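Side-chain contacts in acyl-coenzyme A oxidase 1 (Yarrowia lipolytica, PDB 5Y9D), which catalyses the FAD-dependent oxidation of 2,3-saturated acyl-CoAs by oxygen to (2E)-enoyl-CoAs, releasing hydrogen peroxide, in peroxisomal fatty acid beta-oxidation: residues Gln515-Glu520 / Phe599-Ile604; Val523-Thr528 / Gly609-Glu614; Arg531-Arg536 / Arg561-Arg566. All coordinates share one frame; numbering follows the deposited sequence.

Contact 1. Residues Gln515-Glu520 / Phe599-Ile604; sequences QLLSPE and FALWSI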
# COMPACT_ATOMS: atom_id res chain seq x y z
N GLN A 515 -2.19 20.85 -30.44
CA GLN A 515 -3.43 20.28 -29.94
C GLN A 515 -3.19 19.51 -28.63
O GLN A 515 -3.93 19.64 -27.67
CB GLN A 515 -4.06 19.36 -30.99
CG GLN A 515 -4.58 20.12 -32.20
CD GLN A 515 -5.04 19.19 -33.29
OE1 GLN A 515 -5.74 18.20 -33.03
NE2 GLN A 515 -4.64 19.49 -34.52
N LEU A 516 -2.13 18.72 -28.62
CA LEU A 516 -1.77 17.96 -27.44
C LEU A 516 -1.42 18.81 -26.19
O LEU A 516 -1.44 18.28 -25.08
CB LEU A 516 -0.64 16.99 -27.78
CG LEU A 516 -1.03 15.71 -28.54
CD1 LEU A 516 0.21 14.88 -28.82
CD2 LEU A 516 -2.08 14.89 -27.80
N LEU A 517 -1.11 20.10 -26.37
CA LEU A 517 -0.97 21.03 -25.23
C LEU A 517 -2.18 21.93 -25.05
O LEU A 517 -2.10 22.95 -24.37
CB LEU A 517 0.26 21.92 -25.41
CG LEU A 517 1.63 21.29 -25.16
CD1 LEU A 517 2.70 22.33 -25.45
CD2 LEU A 517 1.73 20.78 -23.74
N SER A 518 -3.31 21.56 -25.67
CA SER A 518 -4.51 22.39 -25.58
C SER A 518 -5.46 21.83 -24.54
O SER A 518 -5.84 20.66 -24.61
CB SER A 518 -5.24 22.47 -26.93
OG SER A 518 -6.18 23.53 -26.90
N PRO A 519 -5.86 22.66 -23.57
CA PRO A 519 -6.93 22.30 -22.64
C PRO A 519 -8.21 21.79 -23.33
O PRO A 519 -8.72 20.72 -22.98
CB PRO A 519 -7.18 23.61 -21.91
CG PRO A 519 -5.85 24.27 -21.88
CD PRO A 519 -5.16 23.89 -23.16
N GLU A 520 -8.71 22.54 -24.31
CA GLU A 520 -9.93 22.13 -25.03
C GLU A 520 -9.74 20.75 -25.65
O GLU A 520 -10.65 19.93 -25.62
CB GLU A 520 -10.32 23.12 -26.15
CG GLU A 520 -11.70 22.82 -26.79
CD GLU A 520 -11.78 23.05 -28.31
OE1 GLU A 520 -11.35 24.13 -28.78
OE2 GLU A 520 -12.29 22.15 -29.04
N PHE A 599 -1.04 16.72 -15.60
CA PHE A 599 -2.06 15.79 -15.08
C PHE A 599 -2.81 15.13 -16.24
O PHE A 599 -2.88 13.91 -16.34
CB PHE A 599 -3.01 16.58 -14.16
CG PHE A 599 -4.17 15.79 -13.63
CD1 PHE A 599 -3.99 14.53 -13.12
CD2 PHE A 599 -5.43 16.36 -13.59
CE1 PHE A 599 -5.04 13.80 -12.66
CE2 PHE A 599 -6.50 15.65 -13.09
CZ PHE A 599 -6.30 14.36 -12.63
N ALA A 600 -3.36 15.94 -17.13
CA ALA A 600 -4.06 15.44 -18.32
C ALA A 600 -3.22 14.49 -19.16
O ALA A 600 -3.64 13.35 -19.38
CB ALA A 600 -4.53 16.61 -19.17
N LEU A 601 -2.05 14.94 -19.63
CA LEU A 601 -1.21 14.10 -20.50
C LEU A 601 -0.67 12.88 -19.80
O LEU A 601 -0.62 11.78 -20.38
CB LEU A 601 -0.03 14.89 -21.08
CG LEU A 601 -0.41 15.89 -22.16
CD1 LEU A 601 0.72 16.85 -22.45
CD2 LEU A 601 -0.84 15.19 -23.43
N TRP A 602 -0.23 13.05 -18.57
CA TRP A 602 0.15 11.91 -17.77
C TRP A 602 -1.00 10.91 -17.69
O TRP A 602 -0.74 9.71 -17.70
CB TRP A 602 0.57 12.35 -16.37
CG TRP A 602 0.88 11.23 -15.43
CD1 TRP A 602 1.99 10.43 -15.42
CD2 TRP A 602 0.07 10.81 -14.32
NE1 TRP A 602 1.92 9.54 -14.38
CE2 TRP A 602 0.76 9.74 -13.69
CE3 TRP A 602 -1.16 11.24 -13.79
CZ2 TRP A 602 0.26 9.10 -12.57
CZ3 TRP A 602 -1.66 10.60 -12.66
CH2 TRP A 602 -0.96 9.55 -12.06
N SER A 603 -2.25 11.38 -17.59
CA SER A 603 -3.40 10.46 -17.47
C SER A 603 -3.60 9.70 -18.77
O SER A 603 -3.93 8.52 -18.75
CB SER A 603 -4.68 11.19 -17.12
OG SER A 603 -4.58 11.84 -15.88
N ILE A 604 -3.38 10.36 -19.91
CA ILE A 604 -3.33 9.62 -21.17
C ILE A 604 -2.33 8.48 -21.01
O ILE A 604 -2.59 7.34 -21.38
CB ILE A 604 -2.86 10.46 -22.38
CG1 ILE A 604 -3.68 11.73 -22.58
CG2 ILE A 604 -2.89 9.61 -23.65
CD1 ILE A 604 -5.15 11.52 -22.83
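L601 pushes its isopropyl end against the backbone carbonyl of L516, so a branched side chain meets a polar main-chain atom. Both methyls rest on the oxygen side by side, CG just behind them: CD2 of L601 lies 3.6 Å from O of L516, and CD1 of L601 is 3.7 Å from the same atom. The apolar touch is looser, with CD2 of L517 standing 4.3 Å from CD1 of L601.

L601 reaches this place because its CG sits beside the backbone N and anti to the carbonyl carbon (chi1 -73°), on a CB that already points toward 515-520. L516 ends helix 513-516, L517 leaves helical geometry, and S518 takes the N-cap position of helix 519-544; the bond from N of S518 to O of Q515, 2.8 Å long, ties the two helices at the bend. Helix 619-637 backs the leucines, L628 touching both L516 and L601.

Further along helix 589-606, S603 bonds back one turn, its OG to O of F599 at 2.7 Å, while N of S603 reaches that oxygen from its other face; R570 bonds to the hydroxyl. The contact joins the bend to helix 589-606 in the oxidase's C-terminal helical part by van der Waals packing of methyls on a carbonyl and a neighbouring leucine, with little directional demand: shape sets the fit, and a backbone bond helps hold the turn.

Contact 2. Residues Val523-Thr528 / Gly609-Glu614; sequences VEAFRT and GIFLRE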
# COMPACT_ATOMS: atom_id res chain seq x y z
N VAL A 523 -9.48 17.93 -22.80
CA VAL A 523 -10.82 17.76 -22.24
C VAL A 523 -11.67 16.92 -23.18
O VAL A 523 -12.15 15.84 -22.82
CB VAL A 523 -11.50 19.12 -21.97
CG1 VAL A 523 -12.98 18.94 -21.65
CG2 VAL A 523 -10.82 19.84 -20.82
N GLU A 524 -11.80 17.40 -24.41
CA GLU A 524 -12.57 16.77 -25.45
C GLU A 524 -12.08 15.35 -25.69
O GLU A 524 -12.88 14.45 -25.94
CB GLU A 524 -12.50 17.61 -26.74
CG GLU A 524 -13.33 17.07 -27.91
CD GLU A 524 -14.80 16.90 -27.55
OE1 GLU A 524 -15.27 17.69 -26.71
OE2 GLU A 524 -15.48 15.98 -28.09
N ALA A 525 -10.77 15.13 -25.59
CA ALA A 525 -10.24 13.78 -25.77
C ALA A 525 -10.75 12.89 -24.67
O ALA A 525 -11.13 11.72 -24.91
CB ALA A 525 -8.73 13.78 -25.80
N PHE A 526 -10.79 13.45 -23.47
CA PHE A 526 -11.19 12.66 -22.32
C PHE A 526 -12.67 12.40 -22.33
O PHE A 526 -13.07 11.25 -22.13
CB PHE A 526 -10.72 13.26 -20.99
CG PHE A 526 -9.50 12.59 -20.48
CD1 PHE A 526 -8.26 13.04 -20.83
CD2 PHE A 526 -9.61 11.44 -19.74
CE1 PHE A 526 -7.13 12.39 -20.40
CE2 PHE A 526 -8.49 10.78 -19.31
CZ PHE A 526 -7.24 11.25 -19.65
N ARG A 527 -13.45 13.44 -22.59
CA ARG A 527 -14.91 13.30 -22.75
C ARG A 527 -15.32 12.27 -23.82
O ARG A 527 -16.22 11.45 -23.62
CB ARG A 527 -15.51 14.65 -23.08
CG ARG A 527 -15.48 15.57 -21.88
CD ARG A 527 -15.96 16.96 -22.21
NE ARG A 527 -16.23 17.66 -20.97
CZ ARG A 527 -16.52 18.95 -20.86
NH1 ARG A 527 -16.60 19.76 -21.92
NH2 ARG A 527 -16.74 19.43 -19.66
N THR A 528 -14.62 12.31 -24.95
CA THR A 528 -14.77 11.31 -26.01
C THR A 528 -14.47 9.89 -25.55
O THR A 528 -15.21 8.97 -25.90
CB THR A 528 -13.82 11.66 -27.18
OG1 THR A 528 -14.18 12.95 -27.67
CG2 THR A 528 -13.93 10.66 -28.28
N GLY A 609 -3.87 2.40 -23.81
CA GLY A 609 -4.74 1.42 -24.43
C GLY A 609 -6.06 2.04 -24.81
O GLY A 609 -6.50 1.91 -25.95
N ILE A 610 -6.66 2.76 -23.87
CA ILE A 610 -8.03 3.26 -24.04
C ILE A 610 -8.15 4.27 -25.17
O ILE A 610 -9.17 4.31 -25.83
CB ILE A 610 -8.59 3.85 -22.72
CG1 ILE A 610 -8.87 2.73 -21.72
CG2 ILE A 610 -9.87 4.65 -22.96
CD1 ILE A 610 -8.62 3.08 -20.26
N PHE A 611 -7.13 5.09 -25.38
CA PHE A 611 -7.19 6.15 -26.40
C PHE A 611 -6.83 5.64 -27.81
O PHE A 611 -7.21 6.26 -28.79
CB PHE A 611 -6.30 7.34 -26.00
CG PHE A 611 -6.81 8.10 -24.81
CD1 PHE A 611 -7.71 9.16 -24.97
CD2 PHE A 611 -6.42 7.75 -23.53
CE1 PHE A 611 -8.21 9.85 -23.87
CE2 PHE A 611 -6.91 8.44 -22.42
CZ PHE A 611 -7.81 9.49 -22.59
N LEU A 612 -6.08 4.54 -27.89
CA LEU A 612 -5.78 3.88 -29.17
C LEU A 612 -6.87 2.89 -29.54
O LEU A 612 -7.11 2.62 -30.72
CB LEU A 612 -4.45 3.12 -29.11
CG LEU A 612 -3.16 3.84 -29.52
CD1 LEU A 612 -3.12 5.27 -29.04
CD2 LEU A 612 -1.94 3.07 -29.01
N ARG A 613 -7.51 2.31 -28.52
CA ARG A 613 -8.64 1.41 -28.73
C ARG A 613 -9.64 2.21 -29.52
O ARG A 613 -10.17 1.75 -30.52
CB ARG A 613 -9.26 0.94 -27.39
CG ARG A 613 -9.42 -0.58 -27.22
CD ARG A 613 -10.67 -1.13 -27.89
NE ARG A 613 -11.88 -0.87 -27.12
CZ ARG A 613 -13.11 -1.19 -27.50
NH1 ARG A 613 -14.14 -0.91 -26.71
NH2 ARG A 613 -13.34 -1.80 -28.66
N GLU A 614 -9.84 3.45 -29.07
CA GLU A 614 -10.92 4.30 -29.52
C GLU A 614 -10.60 5.19 -30.72
O GLU A 614 -11.42 6.05 -31.07
CB GLU A 614 -11.39 5.18 -28.34
CG GLU A 614 -12.05 4.39 -27.22
CD GLU A 614 -13.26 3.65 -27.72
OE1 GLU A 614 -14.17 4.31 -28.27
OE2 GLU A 614 -13.29 2.40 -27.59
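The rings of F526 and F611 form a T-shaped stack, the edge of F611 directed at the face of F526. Atom CZ of F611 stands over the middle of the F526 ring, 3.5 Å from CZ of F526, and the planes meet at 72°. F526 gets its face there through an unusual first torsion (chi1 -100°), away from the staggered positions. A phenylalanine suits both places, one offering a flat pi surface and the other a C-H rim. Replacing F526 by an alanine is likely to open a gap at the edge of F611 and set that ring freer to turn.

Backbone contact adds to the edge: CE1 of F611 lies 3.6 Å from O of A525, near the plane of the ring. The small A525 lets the ring come this close to helix 519-544. In this way short helix 608-613 is docked on helix 519-544 within the C-terminal helical domain of the oxidase, with I604 of helix 589-606 packing on both rings.

T528 OG1 donates to O of E524, 2.6 Å away, folding the hydroxyl back onto its own helix. R613 feels E614 only through charge but makes a salt bridge to D623 of the second subunit.

Contact 3. Residues Arg531-Arg536 / Arg561-Arg566; sequences RNNILR and RFQCAR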
# COMPACT_ATOMS: atom_id res chain seq x y z
N ARG A 531 -17.39 9.14 -22.98
CA ARG A 531 -18.72 9.03 -23.63
C ARG A 531 -18.89 7.72 -24.39
O ARG A 531 -19.92 7.05 -24.29
CB ARG A 531 -18.94 10.21 -24.58
CG ARG A 531 -19.94 10.01 -25.73
CD ARG A 531 -19.62 11.01 -26.83
NE ARG A 531 -19.46 12.33 -26.23
CZ ARG A 531 -18.44 13.18 -26.43
NH1 ARG A 531 -17.45 12.91 -27.28
NH2 ARG A 531 -18.45 14.34 -25.79
N ASN A 532 -17.87 7.36 -25.15
CA ASN A 532 -17.88 6.15 -25.96
C ASN A 532 -17.97 4.87 -25.11
O ASN A 532 -18.75 3.99 -25.42
CB ASN A 532 -16.64 6.11 -26.85
CG ASN A 532 -16.67 7.12 -27.99
OD1 ASN A 532 -17.59 7.96 -28.12
ND2 ASN A 532 -15.65 7.07 -28.81
N ASN A 533 -17.16 4.77 -24.06
CA ASN A 533 -17.31 3.66 -23.10
C ASN A 533 -18.70 3.61 -22.48
O ASN A 533 -19.30 2.54 -22.39
CB ASN A 533 -16.27 3.71 -22.00
CG ASN A 533 -14.92 3.20 -22.45
OD1 ASN A 533 -14.24 3.85 -23.27
ND2 ASN A 533 -14.51 2.05 -21.93
N ILE A 534 -19.22 4.76 -22.06
CA ILE A 534 -20.53 4.77 -21.44
C ILE A 534 -21.58 4.35 -22.45
O ILE A 534 -22.46 3.55 -22.11
CB ILE A 534 -20.95 6.15 -20.92
CG1 ILE A 534 -20.10 6.54 -19.72
CG2 ILE A 534 -22.42 6.15 -20.51
CD1 ILE A 534 -19.91 8.03 -19.59
N LEU A 535 -21.51 4.93 -23.66
CA LEU A 535 -22.51 4.66 -24.72
C LEU A 535 -22.47 3.22 -25.17
O LEU A 535 -23.51 2.64 -25.43
CB LEU A 535 -22.40 5.65 -25.91
CG LEU A 535 -22.95 7.08 -25.64
CD1 LEU A 535 -22.85 8.04 -26.81
CD2 LEU A 535 -24.38 7.05 -25.18
N ARG A 536 -21.28 2.64 -25.22
CA ARG A 536 -21.13 1.22 -25.52
C ARG A 536 -21.76 0.35 -24.41
O ARG A 536 -22.51 -0.60 -24.69
CB ARG A 536 -19.66 0.83 -25.71
CG ARG A 536 -19.46 -0.54 -26.34
CD ARG A 536 -18.08 -1.15 -26.09
NE ARG A 536 -17.92 -1.66 -24.72
CZ ARG A 536 -16.96 -2.50 -24.32
NH1 ARG A 536 -16.06 -2.97 -25.19
NH2 ARG A 536 -16.90 -2.88 -23.05
N ARG A 561 -18.85 -1.32 -15.93
CA ARG A 561 -19.25 -0.24 -15.05
C ARG A 561 -18.05 0.40 -14.37
O ARG A 561 -18.00 1.60 -14.22
CB ARG A 561 -20.26 -0.72 -14.02
CG ARG A 561 -21.69 -0.77 -14.53
CD ARG A 561 -22.66 -1.13 -13.44
NE ARG A 561 -22.39 -2.44 -12.88
CZ ARG A 561 -22.87 -2.87 -11.72
NH1 ARG A 561 -23.64 -2.10 -11.00
NH2 ARG A 561 -22.57 -4.09 -11.30
N PHE A 562 -17.09 -0.42 -13.96
CA PHE A 562 -15.84 0.07 -13.40
C PHE A 562 -15.12 0.97 -14.39
O PHE A 562 -14.80 2.11 -14.07
CB PHE A 562 -14.90 -1.07 -12.98
CG PHE A 562 -13.55 -0.60 -12.47
CD1 PHE A 562 -13.38 -0.20 -11.15
CD2 PHE A 562 -12.47 -0.52 -13.32
CE1 PHE A 562 -12.13 0.24 -10.69
CE2 PHE A 562 -11.23 -0.07 -12.88
CZ PHE A 562 -11.07 0.31 -11.57
N GLN A 563 -14.89 0.47 -15.59
CA GLN A 563 -14.22 1.27 -16.62
C GLN A 563 -14.83 2.65 -16.77
O GLN A 563 -14.11 3.65 -16.84
CB GLN A 563 -14.22 0.56 -17.95
CG GLN A 563 -13.01 -0.35 -18.12
CD GLN A 563 -11.77 0.46 -18.46
OE1 GLN A 563 -11.29 1.28 -17.65
NE2 GLN A 563 -11.24 0.25 -19.66
N CYS A 564 -16.15 2.72 -16.75
CA CYS A 564 -16.82 3.98 -17.02
C CYS A 564 -16.66 4.96 -15.87
O CYS A 564 -16.42 6.14 -16.07
CB CYS A 564 -18.30 3.72 -17.33
SG CYS A 564 -18.51 2.66 -18.79
N ALA A 565 -16.77 4.43 -14.66
CA ALA A 565 -16.60 5.23 -13.47
C ALA A 565 -15.24 5.83 -13.54
O ALA A 565 -15.05 7.02 -13.31
CB ALA A 565 -16.73 4.38 -12.22
N ARG A 566 -14.28 4.99 -13.89
CA ARG A 566 -12.89 5.39 -13.87
C ARG A 566 -12.59 6.49 -14.83
O ARG A 566 -12.02 7.46 -14.40
CB ARG A 566 -11.94 4.22 -14.16
CG ARG A 566 -10.55 4.47 -13.58
CD ARG A 566 -9.47 4.14 -14.56
NE ARG A 566 -8.98 2.79 -14.37
CZ ARG A 566 -8.33 2.10 -15.32
NH1 ARG A 566 -8.12 2.65 -16.52
NH2 ARG A 566 -7.88 0.86 -15.06
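C564 rests its thiol on the backbone of helix 519-544 between N533 and I534. Its SG lies 3.7 Å from O of N533 and 3.9 Å from CA of I534, so the sulfur meets main-chain atoms as well as side chains. The CA atoms of I534 and C564 are 5.8 Å apart, a close approach that a slim residue such as cysteine permits. With SG beside the backbone N and anti to the carbonyl carbon (chi1 -61°), the side chain is aimed across the interface. I534 flanks it: CG1 of I534 packs 4.1 Å from CB of C564, while other parts of this branched, buried side chain meet Y497 and V498. The carbonyls of N533 and I534 also accept bonds from the hydroxyls of T537 and T538, one turn on.

The other side of the interface is looser and partly open to solvent. There N533 and Q563, both partly exposed, point their CB atoms toward the opposite helix and face each other loosely; polar side chains suit such an edge. Q563 bends back, and its OE1 sits over one face of the R566 guanidinium, 3.6 Å above the plane. That arginine is anchored by a salt bridge to D607, and I610 of helix 608-613 touches both Q563 and R566.

The segment axes approach to 9.1 Å and run nearly antiparallel, at 151°. On its other flank helix 558-581 meets helices 400-437 and 467-486 through residues such as A565 and F562. The result is an antiparallel helix pair of the all-helical C-terminal part of acyl-CoA oxidases, packed on helices 400-437 and 467-486.

In the fold
Following the chain, 515-520 leads into helix 519-544, which supplies a face to contact 2 and then to contact 3. Contact 3 closes first, when the chain returns along helix 558-581 after 24 intervening residues, mostly helical. Helix 589-606 then comes back to close contact 1, and helix 608-613 closes contact 2. The segments of contacts 1 and 2 alternate, so these loops cross, and contact 3 lies within both. Contacts 1 and 2 are fused by I604 and S603 packing on F526; contacts 2 and 3 are joined by N532 bonding to E614. Helix 519-544 and the bend leading into it are thus tied to three successive helices, far from the FAD sites.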